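Local structure of DNA polymerase III subunit beta (Helicobacter pylori 26695, 4S3I) at residues 29-34 against 115-120; 267-272 against 289-294; 180-185 against 249-254; 216-221 against 227-232. The protein forms a ring-shaped dimeric sliding clamp that tethers DNA polymerases and other proteins to DNA and so confers processivity on them. All blocks are in the same frame, centred on the assembly; numbering follows the deposited sequence.

Contact 1 (29-34 against 115-120)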
loop_
_atom_site.group_PDB
_atom_site.type_symbol
_atom_site.label_atom_id
_atom_site.label_comp_id
_atom_site.label_asym_id
_atom_site.label_seq_id
_atom_site.Cartn_x
_atom_site.Cartn_y
_atom_site.Cartn_z
ATOM N N SER A 29 -27.637 1.561 3.103
ATOM C CA SER A 29 -29.094 1.648 3.078
ATOM C C SER A 29 -29.614 2.335 1.798
ATOM O O SER A 29 -30.829 2.407 1.560
ATOM C CB SER A 29 -29.610 2.368 4.317
ATOM O OG SER A 29 -29.376 3.754 4.229
ATOM N N SER A 30 -28.695 2.833 0.971
ATOM C CA SER A 30 -29.075 3.509 -0.279
ATOM C C SER A 30 -28.912 2.588 -1.480
ATOM O O SER A 30 -27.932 1.845 -1.563
ATOM C CB SER A 30 -28.232 4.771 -0.500
ATOM O OG SER A 30 -28.416 5.303 -1.805
ATOM N N ILE A 31 -29.845 2.670 -2.430
ATOM C CA ILE A 31 -29.756 1.836 -3.624
ATOM C C ILE A 31 -28.491 2.154 -4.427
ATOM O O ILE A 31 -28.054 1.349 -5.233
ATOM C CB ILE A 31 -31.035 1.911 -4.517
ATOM C CG1 ILE A 31 -31.060 0.762 -5.535
ATOM C CG2 ILE A 31 -31.151 3.259 -5.230
ATOM C CD1 ILE A 31 -32.440 0.500 -6.113
ATOM N N ALA A 32 -27.890 3.320 -4.189
ATOM C CA ALA A 32 -26.609 3.646 -4.848
ATOM C C ALA A 32 -25.483 2.692 -4.452
ATOM O O ALA A 32 -24.446 2.637 -5.123
ATOM C CB ALA A 32 -26.205 5.092 -4.605
ATOM N N SER A 33 -25.669 1.967 -3.349
ATOM C CA SER A 33 -24.684 0.976 -2.912
ATOM C C SER A 33 -24.955 -0.411 -3.508
ATOM O O SER A 33 -24.249 -1.386 -3.192
ATOM C CB SER A 33 -24.657 0.871 -1.386
ATOM O OG SER A 33 -25.826 0.231 -0.900
ATOM N N HIS A 34 -25.980 -0.491 -4.362
ATOM C CA HIS A 34 -26.479 -1.766 -4.869
ATOM C C HIS A 34 -26.182 -2.035 -6.348
ATOM O O HIS A 34 -26.165 -1.118 -7.177
ATOM C CB HIS A 34 -27.995 -1.877 -4.644
ATOM C CG HIS A 34 -28.365 -2.413 -3.300
ATOM N ND1 HIS A 34 -29.406 -3.297 -3.109
ATOM C CD2 HIS A 34 -27.826 -2.194 -2.075
ATOM C CE1 HIS A 34 -29.495 -3.596 -1.826
ATOM N NE2 HIS A 34 -28.545 -2.947 -1.179
ATOM N N ASP A 115 -37.300 -1.118 -9.250
ATOM C CA ASP A 115 -37.943 0.001 -9.943
ATOM C C ASP A 115 -37.279 1.349 -9.622
ATOM O O ASP A 115 -37.450 2.333 -10.349
ATOM C CB ASP A 115 -39.435 0.072 -9.595
ATOM C CG ASP A 115 -40.253 -1.048 -10.237
ATOM O OD1 ASP A 115 -39.847 -1.551 -11.308
ATOM O OD2 ASP A 115 -41.309 -1.408 -9.659
ATOM N N GLU A 116 -36.533 1.395 -8.523
ATOM C CA GLU A 116 -35.862 2.625 -8.126
ATOM C C GLU A 116 -34.501 2.718 -8.809
ATOM O O GLU A 116 -33.894 3.784 -8.845
ATOM C CB GLU A 116 -35.675 2.691 -6.592
ATOM C CG GLU A 116 -35.380 4.104 -6.047
ATOM C CD GLU A 116 -34.755 4.103 -4.643
ATOM O OE1 GLU A 116 -34.903 3.096 -3.915
ATOM O OE2 GLU A 116 -34.105 5.115 -4.280
ATOM N N PHE A 117 -34.017 1.597 -9.336
ATOM C CA PHE A 117 -32.696 1.560 -9.943
ATOM C C PHE A 117 -32.712 2.409 -11.219
ATOM O O PHE A 117 -33.657 2.340 -12.012
ATOM C CB PHE A 117 -32.274 0.115 -10.228
ATOM C CG PHE A 117 -30.803 -0.106 -10.189
ATOM C CD1 PHE A 117 -30.038 0.038 -11.340
ATOM C CD2 PHE A 117 -30.171 -0.478 -9.001
ATOM C CE1 PHE A 117 -28.669 -0.165 -11.311
ATOM C CE2 PHE A 117 -28.805 -0.690 -8.961
ATOM C CZ PHE A 117 -28.046 -0.530 -10.116
ATOM N N PRO A 118 -31.680 3.247 -11.401
ATOM C CA PRO A 118 -31.652 4.209 -12.512
ATOM C C PRO A 118 -31.645 3.505 -13.864
ATOM O O PRO A 118 -31.040 2.439 -13.991
ATOM C CB PRO A 118 -30.315 4.935 -12.318
ATOM C CG PRO A 118 -29.933 4.689 -10.871
ATOM C CD PRO A 118 -30.472 3.328 -10.555
ATOM N N GLU A 119 -32.304 4.091 -14.854
ATOM C CA GLU A 119 -32.306 3.529 -16.197
ATOM C C GLU A 119 -30.887 3.584 -16.769
ATOM O O GLU A 119 -30.223 4.620 -16.703
ATOM C CB GLU A 119 -33.255 4.317 -17.101
ATOM C CG GLU A 119 -34.159 3.445 -17.961
ATOM C CD GLU A 119 -34.691 4.169 -19.195
ATOM O OE1 GLU A 119 -34.472 5.397 -19.322
ATOM O OE2 GLU A 119 -35.321 3.501 -20.045
ATOM N N PHE A 120 -30.413 2.463 -17.304
ATOM C CA PHE A 120 -29.131 2.441 -17.997
ATOM C C PHE A 120 -29.363 3.009 -19.400
ATOM O O PHE A 120 -30.164 2.479 -20.164
ATOM C CB PHE A 120 -28.610 1.018 -18.096
ATOM C CG PHE A 120 -27.135 0.937 -18.356
ATOM C CD1 PHE A 120 -26.248 0.719 -17.312
ATOM C CD2 PHE A 120 -26.635 1.079 -19.645
ATOM C CE1 PHE A 120 -24.882 0.647 -17.543
ATOM C CE2 PHE A 120 -25.278 1.006 -19.889
ATOM C CZ PHE A 120 -24.394 0.789 -18.835
#

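Contact 2 (267-272 against 289-294)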
loop_
_atom_site.group_PDB
_atom_site.type_symbol
_atom_site.label_atom_id
_atom_site.label_comp_id
_atom_site.label_asym_id
_atom_site.label_seq_id
_atom_site.Cartn_x
_atom_site.Cartn_y
_atom_site.Cartn_z
ATOM N N LYS A 267 15.903 11.157 -16.414
ATOM C CA LYS A 267 15.032 10.744 -15.312
ATOM C C LYS A 267 15.866 10.563 -14.048
ATOM O O LYS A 267 15.516 11.054 -12.989
ATOM C CB LYS A 267 14.313 9.418 -15.617
ATOM C CG LYS A 267 13.113 9.487 -16.572
ATOM C CD LYS A 267 12.528 8.065 -16.732
ATOM C CE LYS A 267 11.330 8.032 -17.672
ATOM N NZ LYS A 267 10.782 6.639 -17.783
ATOM N N GLU A 268 16.980 9.853 -14.184
ATOM C CA GLU A 268 17.807 9.500 -13.037
ATOM C C GLU A 268 18.411 10.764 -12.406
ATOM O O GLU A 268 18.445 10.919 -11.182
ATOM C CB GLU A 268 18.891 8.518 -13.487
ATOM C CG GLU A 268 19.703 7.901 -12.386
ATOM C CD GLU A 268 20.826 7.018 -12.932
ATOM O OE1 GLU A 268 21.603 6.468 -12.117
ATOM O OE2 GLU A 268 20.931 6.882 -14.176
ATOM N N SER A 269 18.839 11.691 -13.253
ATOM C CA SER A 269 19.485 12.914 -12.789
ATOM C C SER A 269 18.485 13.852 -12.114
ATOM O O SER A 269 18.787 14.457 -11.081
ATOM C CB SER A 269 20.185 13.610 -13.962
ATOM O OG SER A 269 21.255 12.810 -14.440
ATOM N N ILE A 270 17.298 13.958 -12.706
ATOM C CA ILE A 270 16.231 14.796 -12.165
ATOM C C ILE A 270 15.705 14.279 -10.821
ATOM O O ILE A 270 15.510 15.060 -9.879
ATOM C CB ILE A 270 15.095 14.937 -13.184
ATOM C CG1 ILE A 270 15.584 15.811 -14.343
ATOM C CG2 ILE A 270 13.851 15.542 -12.539
ATOM C CD1 ILE A 270 14.745 15.692 -15.587
ATOM N N LYS A 271 15.485 12.971 -10.724
ATOM C CA LYS A 271 15.099 12.375 -9.443
ATOM C C LYS A 271 16.143 12.670 -8.385
ATOM O O LYS A 271 15.822 12.980 -7.235
ATOM C CB LYS A 271 14.913 10.863 -9.577
ATOM C CG LYS A 271 13.699 10.471 -10.389
ATOM C CD LYS A 271 13.641 8.963 -10.612
ATOM C CE LYS A 271 12.397 8.587 -11.415
ATOM N NZ LYS A 271 12.427 7.176 -11.922
ATOM N N LEU A 272 17.405 12.567 -8.785
ATOM C CA LEU A 272 18.527 12.779 -7.880
ATOM C C LEU A 272 18.489 14.178 -7.258
ATOM O O LEU A 272 18.659 14.330 -6.049
ATOM C CB LEU A 272 19.839 12.576 -8.645
ATOM C CG LEU A 272 21.116 12.597 -7.823
ATOM C CD1 LEU A 272 20.882 11.751 -6.587
ATOM C CD2 LEU A 272 22.299 12.047 -8.609
ATOM N N ALA A 289 25.370 17.742 -19.735
ATOM C CA ALA A 289 24.106 18.237 -19.191
ATOM C C ALA A 289 24.314 18.339 -17.705
ATOM O O ALA A 289 24.694 17.349 -17.077
ATOM C CB ALA A 289 22.965 17.266 -19.500
ATOM N N LEU A 290 24.089 19.526 -17.145
ATOM C CA LEU A 290 24.328 19.755 -15.730
ATOM C C LEU A 290 22.975 19.932 -15.048
ATOM O O LEU A 290 22.101 20.604 -15.585
ATOM C CB LEU A 290 25.153 21.030 -15.509
ATOM C CG LEU A 290 26.522 21.303 -16.153
ATOM C CD1 LEU A 290 27.559 20.265 -15.742
ATOM C CD2 LEU A 290 26.478 21.464 -17.696
ATOM N N PHE A 291 22.822 19.380 -13.851
ATOM C CA PHE A 291 21.566 19.520 -13.121
ATOM C C PHE A 291 21.853 20.050 -11.725
ATOM O O PHE A 291 22.683 19.490 -11.017
ATOM C CB PHE A 291 20.860 18.165 -12.995
ATOM C CG PHE A 291 20.626 17.453 -14.308
ATOM C CD1 PHE A 291 19.352 17.397 -14.867
ATOM C CD2 PHE A 291 21.670 16.801 -14.959
ATOM C CE1 PHE A 291 19.122 16.721 -16.071
ATOM C CE2 PHE A 291 21.458 16.122 -16.160
ATOM C CZ PHE A 291 20.182 16.075 -16.718
ATOM N N GLU A 292 21.161 21.118 -11.323
ATOM C CA GLU A 292 21.347 21.698 -9.991
ATOM C C GLU A 292 20.009 21.974 -9.327
ATOM O O GLU A 292 19.094 22.491 -9.963
ATOM C CB GLU A 292 22.130 23.022 -10.070
ATOM C CG GLU A 292 23.601 22.884 -10.448
ATOM C CD GLU A 292 24.289 24.222 -10.698
ATOM O OE1 GLU A 292 23.946 24.893 -11.697
ATOM O OE2 GLU A 292 25.177 24.593 -9.897
ATOM N N SER A 293 19.910 21.655 -8.043
ATOM C CA SER A 293 18.698 21.952 -7.282
ATOM C C SER A 293 18.489 23.460 -7.264
ATOM O O SER A 293 19.450 24.218 -7.148
ATOM C CB SER A 293 18.807 21.418 -5.857
ATOM O OG SER A 293 19.908 21.989 -5.174
ATOM N N LEU A 294 17.238 23.899 -7.396
ATOM C CA LEU A 294 16.953 25.323 -7.553
ATOM C C LEU A 294 16.201 25.922 -6.362
ATOM O O LEU A 294 16.617 26.943 -5.806
ATOM C CB LEU A 294 16.207 25.551 -8.873
ATOM C CG LEU A 294 15.931 26.958 -9.406
ATOM C CD1 LEU A 294 17.201 27.798 -9.517
ATOM C CD2 LEU A 294 15.258 26.839 -10.767
#

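Contact 3 (180-185 against 249-254)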
loop_
_atom_site.group_PDB
_atom_site.type_symbol
_atom_site.label_atom_id
_atom_site.label_comp_id
_atom_site.label_asym_id
_atom_site.label_seq_id
_atom_site.Cartn_x
_atom_site.Cartn_y
_atom_site.Cartn_z
ATOM N N LEU A 180 0.710 20.916 -20.878
ATOM C CA LEU A 180 -0.309 20.475 -21.809
ATOM C C LEU A 180 0.287 19.297 -22.538
ATOM O O LEU A 180 1.405 19.386 -23.059
ATOM C CB LEU A 180 -0.644 21.611 -22.776
ATOM C CG LEU A 180 -1.645 21.341 -23.895
ATOM C CD1 LEU A 180 -2.584 22.523 -24.043
ATOM C CD2 LEU A 180 -0.904 21.088 -25.192
ATOM N N SER A 181 -0.431 18.178 -22.530
ATOM C CA SER A 181 0.030 16.986 -23.229
ATOM C C SER A 181 -0.994 16.648 -24.281
ATOM O O SER A 181 -2.210 16.750 -24.043
ATOM C CB SER A 181 0.218 15.808 -22.278
ATOM O OG SER A 181 1.324 16.025 -21.433
ATOM N N TYR A 182 -0.506 16.252 -25.449
ATOM C CA TYR A 182 -1.395 15.984 -26.568
ATOM C C TYR A 182 -0.867 14.870 -27.441
ATOM O O TYR A 182 0.319 14.523 -27.388
ATOM C CB TYR A 182 -1.598 17.242 -27.413
ATOM C CG TYR A 182 -0.337 17.719 -28.106
ATOM C CD1 TYR A 182 0.518 18.619 -27.481
ATOM C CD2 TYR A 182 -0.006 17.278 -29.387
ATOM C CE1 TYR A 182 1.670 19.065 -28.103
ATOM C CE2 TYR A 182 1.144 17.716 -30.015
ATOM C CZ TYR A 182 1.979 18.609 -29.364
ATOM O OH TYR A 182 3.125 19.060 -29.975
ATOM N N THR A 183 -1.755 14.312 -28.253
ATOM C CA THR A 183 -1.333 13.385 -29.279
ATOM C C THR A 183 -2.327 13.470 -30.402
ATOM O O THR A 183 -3.499 13.835 -30.202
ATOM C CB THR A 183 -1.221 11.944 -28.768
ATOM O OG1 THR A 183 -0.628 11.118 -29.782
ATOM C CG2 THR A 183 -2.595 11.382 -28.399
ATOM N N GLN A 184 -1.856 13.162 -31.596
ATOM C CA GLN A 184 -2.732 13.132 -32.743
ATOM C C GLN A 184 -2.710 11.708 -33.285
ATOM O O GLN A 184 -1.649 11.185 -33.645
ATOM C CB GLN A 184 -2.289 14.164 -33.785
ATOM C CG GLN A 184 -3.389 14.563 -34.764
ATOM C CD GLN A 184 -3.187 15.959 -35.340
ATOM O OE1 GLN A 184 -3.530 16.962 -34.707
ATOM N NE2 GLN A 184 -2.627 16.028 -36.545
ATOM N N LEU A 185 -3.877 11.068 -33.304
ATOM C CA LEU A 185 -3.984 9.699 -33.797
ATOM C C LEU A 185 -4.542 9.719 -35.216
ATOM O O LEU A 185 -5.706 10.067 -35.437
ATOM C CB LEU A 185 -4.890 8.871 -32.887
ATOM C CG LEU A 185 -4.492 8.929 -31.409
ATOM C CD1 LEU A 185 -5.618 8.413 -30.526
ATOM C CD2 LEU A 185 -3.242 8.120 -31.192
ATOM N N LYS A 249 -3.486 26.984 -30.567
ATOM C CA LYS A 249 -3.161 28.409 -30.532
ATOM C C LYS A 249 -2.047 28.745 -29.537
ATOM O O LYS A 249 -1.466 29.833 -29.589
ATOM C CB LYS A 249 -4.420 29.228 -30.219
ATOM C CG LYS A 249 -5.702 28.721 -30.896
ATOM C CD LYS A 249 -5.887 29.266 -32.315
ATOM C CE LYS A 249 -5.066 28.510 -33.368
ATOM N NZ LYS A 249 -5.801 27.380 -34.011
ATOM N N ILE A 250 -1.748 27.802 -28.646
ATOM C CA ILE A 250 -0.751 28.004 -27.595
ATOM C C ILE A 250 0.593 27.366 -27.943
ATOM O O ILE A 250 1.630 27.756 -27.404
ATOM C CB ILE A 250 -1.235 27.435 -26.247
ATOM C CG1 ILE A 250 -2.754 27.233 -26.270
ATOM C CG2 ILE A 250 -0.798 28.336 -25.099
ATOM C CD1 ILE A 250 -3.391 27.037 -24.898
ATOM N N LEU A 251 0.566 26.373 -28.829
ATOM C CA LEU A 251 1.794 25.740 -29.301
ATOM C C LEU A 251 2.625 26.749 -30.084
ATOM O O LEU A 251 2.104 27.445 -30.963
ATOM C CB LEU A 251 1.500 24.535 -30.195
ATOM C CG LEU A 251 0.869 23.286 -29.593
ATOM C CD1 LEU A 251 1.025 22.096 -30.542
ATOM C CD2 LEU A 251 1.477 22.969 -28.238
ATOM N N PRO A 252 3.922 26.845 -29.757
ATOM C CA PRO A 252 4.828 27.691 -30.541
ATOM C C PRO A 252 4.915 27.155 -31.964
ATOM O O PRO A 252 4.798 25.939 -32.165
ATOM C CB PRO A 252 6.177 27.510 -29.834
ATOM C CG PRO A 252 5.822 27.109 -28.427
ATOM C CD PRO A 252 4.580 26.264 -28.571
ATOM N N LYS A 253 5.117 28.035 -32.938
ATOM C CA LYS A 253 5.133 27.606 -34.332
ATOM C C LYS A 253 6.438 26.903 -34.654
ATOM O O LYS A 253 6.453 25.856 -35.307
ATOM C CB LYS A 253 4.951 28.806 -35.256
ATOM C CG LYS A 253 3.895 29.779 -34.778
ATOM C CD LYS A 253 3.753 30.953 -35.731
ATOM C CE LYS A 253 2.633 31.865 -35.284
ATOM N NZ LYS A 253 2.434 32.975 -36.245
ATOM N N GLU A 254 7.535 27.498 -34.192
ATOM C CA GLU A 254 8.863 26.937 -34.406
ATOM C C GLU A 254 9.638 26.927 -33.100
ATOM O O GLU A 254 9.273 27.613 -32.139
ATOM C CB GLU A 254 9.644 27.756 -35.437
ATOM C CG GLU A 254 9.095 27.704 -36.851
ATOM C CD GLU A 254 10.108 28.194 -37.869
ATOM O OE1 GLU A 254 10.467 29.393 -37.825
ATOM O OE2 GLU A 254 10.555 27.373 -38.701
#

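Contact 4 (216-221 against 227-232)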
loop_
_atom_site.group_PDB
_atom_site.type_symbol
_atom_site.label_atom_id
_atom_site.label_comp_id
_atom_site.label_asym_id
_atom_site.label_seq_id
_atom_site.Cartn_x
_atom_site.Cartn_y
_atom_site.Cartn_z
ATOM N N ASN A 216 -9.872 -3.556 -28.881
ATOM C CA ASN A 216 -11.070 -4.201 -29.407
ATOM C C ASN A 216 -12.319 -3.812 -28.615
ATOM O O ASN A 216 -12.943 -4.645 -27.944
ATOM C CB ASN A 216 -10.889 -5.723 -29.513
ATOM C CG ASN A 216 -9.844 -6.115 -30.556
ATOM O OD1 ASN A 216 -9.681 -5.438 -31.572
ATOM N ND2 ASN A 216 -9.130 -7.210 -30.302
ATOM N N PHE A 217 -12.646 -2.524 -28.680
ATOM C CA PHE A 217 -13.890 -2.002 -28.126
ATOM C C PHE A 217 -14.407 -0.919 -29.055
ATOM O O PHE A 217 -13.675 -0.426 -29.913
ATOM C CB PHE A 217 -13.704 -1.449 -26.707
ATOM C CG PHE A 217 -12.658 -0.359 -26.596
ATOM C CD1 PHE A 217 -11.344 -0.676 -26.275
ATOM C CD2 PHE A 217 -12.992 0.983 -26.795
ATOM C CE1 PHE A 217 -10.377 0.321 -26.167
ATOM C CE2 PHE A 217 -12.027 1.987 -26.685
ATOM C CZ PHE A 217 -10.716 1.655 -26.367
ATOM N N SER A 218 -15.674 -0.557 -28.904
ATOM C CA SER A 218 -16.213 0.555 -29.668
ATOM C C SER A 218 -16.317 1.761 -28.748
ATOM O O SER A 218 -16.442 1.609 -27.531
ATOM C CB SER A 218 -17.589 0.206 -30.210
ATOM O OG SER A 218 -18.480 -0.017 -29.149
ATOM N N PHE A 219 -16.254 2.953 -29.326
ATOM C CA PHE A 219 -16.498 4.181 -28.593
ATOM C C PHE A 219 -17.538 4.950 -29.372
ATOM O O PHE A 219 -17.360 5.194 -30.574
ATOM C CB PHE A 219 -15.213 5.018 -28.464
ATOM C CG PHE A 219 -15.443 6.411 -27.899
ATOM C CD1 PHE A 219 -15.919 7.447 -28.705
ATOM C CD2 PHE A 219 -15.169 6.683 -26.565
ATOM C CE1 PHE A 219 -16.130 8.722 -28.177
ATOM C CE2 PHE A 219 -15.374 7.956 -26.034
ATOM C CZ PHE A 219 -15.848 8.973 -26.839
ATOM N N LYS A 220 -18.619 5.336 -28.699
ATOM C CA LYS A 220 -19.666 6.126 -29.338
ATOM C C LYS A 220 -20.111 7.271 -28.451
ATOM O O LYS A 220 -20.085 7.166 -27.227
ATOM C CB LYS A 220 -20.886 5.261 -29.671
ATOM C CG LYS A 220 -20.623 4.094 -30.592
ATOM C CD LYS A 220 -21.587 2.956 -30.280
ATOM C CE LYS A 220 -21.483 1.831 -31.291
ATOM N NZ LYS A 220 -22.053 2.223 -32.609
ATOM N N SER A 221 -20.566 8.346 -29.081
ATOM C CA SER A 221 -21.048 9.494 -28.335
ATOM C C SER A 221 -22.168 10.224 -29.055
ATOM O O SER A 221 -22.193 10.300 -30.296
ATOM C CB SER A 221 -19.907 10.460 -28.031
ATOM O OG SER A 221 -20.413 11.587 -27.353
ATOM N N VAL A 227 -20.308 6.221 -24.669
ATOM C CA VAL A 227 -20.536 4.821 -24.356
ATOM C C VAL A 227 -19.419 3.969 -24.949
ATOM O O VAL A 227 -19.120 4.066 -26.141
ATOM C CB VAL A 227 -21.909 4.363 -24.894
ATOM C CG1 VAL A 227 -22.081 2.849 -24.731
ATOM C CG2 VAL A 227 -23.026 5.116 -24.185
ATOM N N ILE A 228 -18.796 3.136 -24.120
ATOM C CA ILE A 228 -17.730 2.265 -24.592
ATOM C C ILE A 228 -18.136 0.813 -24.391
ATOM O O ILE A 228 -18.571 0.433 -23.298
ATOM C CB ILE A 228 -16.418 2.559 -23.854
ATOM C CG1 ILE A 228 -15.969 3.990 -24.152
ATOM C CG2 ILE A 228 -15.336 1.577 -24.249
ATOM C CD1 ILE A 228 -14.716 4.415 -23.393
ATOM N N GLU A 229 -18.015 0.002 -25.441
ATOM C CA GLU A 229 -18.474 -1.385 -25.376
ATOM C C GLU A 229 -17.468 -2.396 -25.929
ATOM O O GLU A 229 -16.849 -2.167 -26.974
ATOM C CB GLU A 229 -19.812 -1.552 -26.122
ATOM C CG GLU A 229 -20.770 -0.386 -26.015
ATOM C CD GLU A 229 -21.960 -0.494 -26.968
ATOM O OE1 GLU A 229 -22.183 0.460 -27.756
ATOM O OE2 GLU A 229 -22.669 -1.527 -26.922
ATOM N N ASN A 230 -17.305 -3.509 -25.214
ATOM C CA ASN A 230 -16.723 -4.723 -25.803
ATOM C C ASN A 230 -17.666 -5.887 -25.529
ATOM O O ASN A 230 -18.840 -5.653 -25.213
ATOM C CB ASN A 230 -15.293 -4.995 -25.313
ATOM C CG ASN A 230 -15.205 -5.224 -23.814
ATOM O OD1 ASN A 230 -16.219 -5.359 -23.107
ATOM N ND2 ASN A 230 -13.977 -5.265 -23.314
ATOM N N GLU A 231 -17.191 -7.126 -25.636
ATOM C CA GLU A 231 -18.130 -8.245 -25.525
ATOM C C GLU A 231 -18.701 -8.377 -24.111
ATOM O O GLU A 231 -19.885 -8.681 -23.947
ATOM C CB GLU A 231 -17.525 -9.563 -26.023
ATOM C CG GLU A 231 -18.575 -10.550 -26.563
ATOM C CD GLU A 231 -18.104 -11.310 -27.802
ATOM O OE1 GLU A 231 -18.210 -12.559 -27.814
ATOM O OE2 GLU A 231 -17.637 -10.656 -28.764
ATOM N N MET A 232 -17.875 -8.105 -23.100
ATOM C CA MET A 232 -18.307 -8.242 -21.704
ATOM C C MET A 232 -18.937 -6.976 -21.082
ATOM O O MET A 232 -19.858 -7.074 -20.260
ATOM C CB MET A 232 -17.146 -8.734 -20.820
ATOM C CG MET A 232 -17.508 -8.835 -19.338
ATOM S SD MET A 232 -16.206 -9.536 -18.291
ATOM C CE MET A 232 -16.974 -9.352 -16.668
HETATM O O HOH W 1 -12.275 -6.125 -25.906
HETATM O O HOH W 2 -19.752 1.887 -27.870
#

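Contact 1 (29-34 against 115-120)
I31 reaches from the short 3-10 turn 31-33 into the angle between E116 and F117. This is the N-terminal domain of the sliding clamp, where the loop that leads into strand 34-40 meets the chain running on toward the central domain. The two branches of I31 part company. CG1 is swung anti to the backbone N (chi1 -165°) and carries CD1 to F117: CG1 lies 3.8 Å from F117 CD2, and CD1 is equally close to the F117 backbone N. CG2 takes the other direction, to the carboxylate of E116, 3.6 Å from its OE2. The I31 and E116 side chains run past one another in opposite senses, and the aliphatic part of E116 also touches I31, with E116 CB 3.9 Å from I31 CD1. Against F117 the isoleucine comes in obliquely.

Behind I31 the turn is braced by its own serines. S30 OG accepts from A32 N, an ST turn, while S30 O takes bonds from both S33 N and S33 OG. H34 turns its imidazole elsewhere: ND1 is hydrogen-bonded to T71 OG1, and the ring stacks on F112. What H34 offers F117 is its carbonyl, which meets the ring at its edge, near the ring plane, with H34 O 3.2 Å from F117 CE2.

Contact 2 (267-272 against 289-294)
S269 sets its CB squarely over one face of the F291 ring, and this is where the contact is tight. The carbon stands 3.5 Å from the F291 ring centroid and 9° off the ring normal, a CH-pi contact in which all six ring carbons lie within about 4 Å of S269 CB. The hydroxyl is turned back beside the backbone N (chi1 -66°), where OG bonds to E265 O one turn earlier in the helix. That satisfies a buried polar atom inside the helix itself and leaves the methylene to meet the ring. S269 OG still passes 3.7 Å from F291 CE2, at the same face.

This is helix-on-sheet packing in the C-terminal domain of the clamp: helix 263-273 packs on the sheet that contains strand 288-293, and F291 rises from the strand toward it. F266, from the same helix, meets the F291 ring edge-to-face.

The contact with I270 is looser. Its CG1 comes in obliquely, 4.0 Å from F291 CE1, and the side chain also packs on I280, F327 and L328. Farther round the helix, K271 is exposed to solvent. E268 faces the dimer partner instead, where its OE1 forms a salt bridge with K85 NZ of the second subunit; L272 packs on F107 of that subunit.

Contact 3 (180-185 against 249-254)
L251 reaches across from the loop 249-254 to two side chains of strand 179-185, Y182 and L180. Its CB points at the strand, and chi1 of -68° puts CG anti to the carbonyl carbon, sending the fork toward the tyrosine. Both methyls, CD1 and CD2, reach Y182 CE1 at 3.9 Å. CD1 goes on to the phenol end of Y182, 3.7 Å from OH and 3.8 Å from CZ, while CD2 also faces L180, whose CD2 is 4.3 Å from L251 CD2. Y182 comes from the opposite direction, and L251 CD1 meets its ring obliquely. No hydrogen bond links the segments; the contact is apolar.

The strand belongs to the central domain and the loop to the C-terminal domain, so the packing joins two domains of the clamp. Strand 179-185 pairs with 169-175 on one edge and 368-371 on the other, in a sheet that continues across the domain boundary. Y247 meets the Y182 ring, L251 also packs on L370 of strand 368-371, and helix 135-143 lies against T183 and L185.

Contact 4 (216-221 against 227-232)
N216 opens 216-221 with a water-mediated link to N230: its carbonyl O accepts from a water that in turn accepts from N230 ND2, while N230 OD1 accepts from H233 N. The end of the N216 side chain leads away from the hairpin, its OD1 hydrogen-bonded to N132 ND2. At F217, a chi1 of 57° lays the ring alongside I228, pointing the same way, with F217 CD2 3.5 Å from I228 CG2. S218 makes the first hydrogen-bonded pair with E229. S218 N gives to E229 O at 2.8 Å, in the carbonyl plane, and E229 N returns a bond to S218 O. A second water links the side chains of S218 and E229 to the backbone of V227: it accepts from S218 OG at 2.6 Å and donates to E229 OE1 and V227 O.

F219 is the non-hydrogen-bonded partner of I228, and its CD2 lies 3.7 Å from I228 CG1, the two side chains crossing at a slant. K220 then pairs with V227 through two bonds, the straighter being V227 N to K220 O at 2.7 Å (173° at the hydrogen). Its aliphatic chain passes E229, with K220 CD 3.6 Å from E229 OE1, while NZ stays 5.2 Å from that oxygen.

This antiparallel hairpin of the central domain lies between strands 127-131 and 233-238. N216 and F217 form a G1 bulge opposite V131, and L136 and V137 of helix 135-143 cover F217.

In the fold
From the N terminus, contact 1 closes first, bringing the loop ahead of strand 34-40 against the chain leaving the N-terminal domain. Strand 179-185 then opens contact 3, which closes only at 249-254, across the boundary between the central and C-terminal domains. Contact 4, the hairpin of strands 217-221 and 225-229, opens and closes within that span. Contact 2 follows in series, joining helix to sheet in the C-terminal domain beside the second subunit. No two contacts cross. Contact 4 lies in the sheet shared by the N-terminal and central domains, and its nearest atoms are about 6 Å from contact 1; contacts 1 and 2 have centres about 52 Å apart, on opposite sides of the chain's centre.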